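Local coordinates for protein kunitz-type conkunitzin-S1 (Conus striatus, PDB 6Q6C) that specifically blocks voltage-activated potassium channels of the Shaker family, acting as a neurotoxin built on a Kunitz-type fold, at residues A[10-15]-A[41-46]. The protein carries 1 engineered substitution. Sequence-based numbering, arbitrary orientation.
Sequences PADSGS and GGNENN
The amide of Asn43 makes the direct hydrogen bond between 10-15 and 41-46: ND2 donates to Pro10 O at 2.8 Å. The bond is nearly straight (164° at the hydrogen); ND2 lies in the carbonyl plane of Pro10, and Pro10 O is only 9° out of the Asn43 amide plane. ND2 also packs against Asp12 CB (3.6 Å). CG of Asn43 sits between backbone N and carbonyl carbon (chi1 72°), and from there ND2 meets Pro10 O. The oxygen end is held as well, because OD1 accepts from Asn45 N, tilted from the carbonyl plane, in an Asx turn, and from water 2. That water also accepts from Asp12 N and donates to Asn45 O, while water 1 links Asp12 O, Asn43 N and Asn46 ND2; the two waters thus bridge the segments through main-chain and side-chain atoms. Gly14 CA directs a C-H at Gly41 O (3.5 Å), and Ser15 OG lies 3.6 Å from Gly41 CA. Gly14 N donates to Asp12 OD1 (2.9 Å) on its anti side, a second Asx turn. Backbone hydrogen bonds join Ser13 with Thr38 and Ser15 with Gln40, while Asn45 ND2 donates to Leu9 O and OD1 accepts from Tyr25 N. This is a loop-to-loop contact within the BPTI/Kunitz domain, whose hairpin 20-26/31-37 lies between the segments in sequence and whose C-terminal helix 50-58 follows.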
loop_
_atom_site.group_PDB
_atom_site.type_symbol
_atom_site.label_atom_id
_atom_site.label_comp_id
_atom_site.label_asym_id
_atom_site.label_seq_id
_atom_site.Cartn_x
_atom_site.Cartn_y
_atom_site.Cartn_z
ATOM N N PRO A 10 2.245 0.014 -8.068
ATOM C CA PRO A 10 1.531 -1.260 -7.940
ATOM C C PRO A 10 1.664 -1.809 -6.535
ATOM O O PRO A 10 2.687 -1.630 -5.862
ATOM C CB PRO A 10 2.230 -2.168 -8.973
ATOM C CG PRO A 10 3.567 -1.552 -9.199
ATOM C CD PRO A 10 3.437 -0.074 -8.915
ATOM N N ALA A 11 0.694 -2.631 -6.127
ATOM C CA ALA A 11 0.876 -3.478 -4.937
ATOM C C ALA A 11 2.113 -4.341 -5.164
ATOM O O ALA A 11 2.175 -5.044 -6.185
ATOM C CB ALA A 11 -0.378 -4.282 -4.679
ATOM N N ASP A 12 2.971 -4.468 -4.147
ATOM C CA ASP A 12 4.245 -5.208 -4.275
ATOM C C ASP A 12 4.466 -6.027 -3.014
ATOM O O ASP A 12 4.706 -5.459 -1.966
ATOM C CB ASP A 12 5.387 -4.233 -4.538
ATOM C CG ASP A 12 6.739 -4.827 -4.772
ATOM O OD1 ASP A 12 6.938 -5.996 -4.509
ATOM O OD2 ASP A 12 7.605 -4.048 -5.289
ATOM N N SER A 13 4.355 -7.339 -3.110
ATOM C CA SER A 13 4.508 -8.209 -1.914
ATOM C C SER A 13 5.962 -8.272 -1.459
ATOM O O SER A 13 6.185 -8.779 -0.340
ATOM C CB SER A 13 3.976 -9.589 -2.180
ATOM O OG SER A 13 4.689 -10.207 -3.221
ATOM N N GLY A 14 6.930 -7.829 -2.281
ATOM C CA GLY A 14 8.305 -7.817 -1.758
ATOM C C GLY A 14 9.065 -9.102 -2.020
ATOM O O GLY A 14 8.649 -9.962 -2.799
ATOM N N SER A 15 10.216 -9.209 -1.360
ATOM C CA SER A 15 11.271 -10.199 -1.658
ATOM C C SER A 15 11.586 -11.105 -0.462
ATOM O O SER A 15 12.601 -11.830 -0.502
ATOM C CB SER A 15 12.524 -9.458 -2.094
ATOM O OG SER A 15 12.958 -8.565 -1.043
ATOM N N GLY A 41 11.661 -5.348 0.687
ATOM C CA GLY A 41 11.721 -5.226 -0.772
ATOM C C GLY A 41 10.427 -4.773 -1.396
ATOM O O GLY A 41 10.196 -4.970 -2.639
ATOM N N GLY A 42 9.636 -4.043 -0.660
ATOM C CA GLY A 42 8.432 -3.552 -1.353
ATOM C C GLY A 42 8.628 -2.257 -2.130
ATOM O O GLY A 42 9.687 -1.913 -2.663
ATOM N N ASN A 43 7.539 -1.512 -2.197
ATOM C CA ASN A 43 7.571 -0.110 -2.637
ATOM C C ASN A 43 6.798 0.743 -1.648
ATOM O O ASN A 43 6.353 0.248 -0.637
ATOM C CB ASN A 43 7.155 -0.036 -4.075
ATOM C CG ASN A 43 5.679 -0.282 -4.310
ATOM O OD1 ASN A 43 4.836 -0.043 -3.434
ATOM N ND2 ASN A 43 5.377 -0.755 -5.523
ATOM N N GLU A 44 6.726 2.028 -1.922
ATOM C CA GLU A 44 6.161 3.009 -0.967
ATOM C C GLU A 44 4.633 2.938 -0.884
ATOM O O GLU A 44 4.089 3.565 -0.013
ATOM C CB GLU A 44 6.643 4.383 -1.385
ATOM C CG GLU A 44 8.101 4.620 -1.026
ATOM C CD GLU A 44 8.607 5.856 -1.756
ATOM O OE1 GLU A 44 8.072 6.197 -2.853
ATOM O OE2 GLU A 44 9.517 6.481 -1.241
ATOM N N ASN A 45 3.936 2.225 -1.767
ATOM C CA ASN A 45 2.470 2.123 -1.694
ATOM C C ASN A 45 2.116 1.011 -0.704
ATOM O O ASN A 45 1.697 -0.064 -1.106
ATOM C CB ASN A 45 1.853 1.933 -3.058
ATOM C CG ASN A 45 0.362 2.078 -3.012
ATOM O OD1 ASN A 45 -0.229 2.346 -1.974
ATOM N ND2 ASN A 45 -0.265 1.844 -4.150
ATOM N N ASN A 46 2.476 1.230 0.546
ATOM C CA ASN A 46 2.534 0.154 1.561
ATOM C C ASN A 46 2.317 0.815 2.898
ATOM O O ASN A 46 3.210 1.547 3.332
ATOM C CB ASN A 46 3.881 -0.548 1.409
ATOM C CG ASN A 46 4.046 -1.687 2.390
ATOM O OD1 ASN A 46 3.478 -1.647 3.454
ATOM N ND2 ASN A 46 4.751 -2.728 1.958
HETATM O O HOH W 1 5.203 -2.912 -0.996
HETATM O O HOH W 2 3.037 -2.015 -2.496
#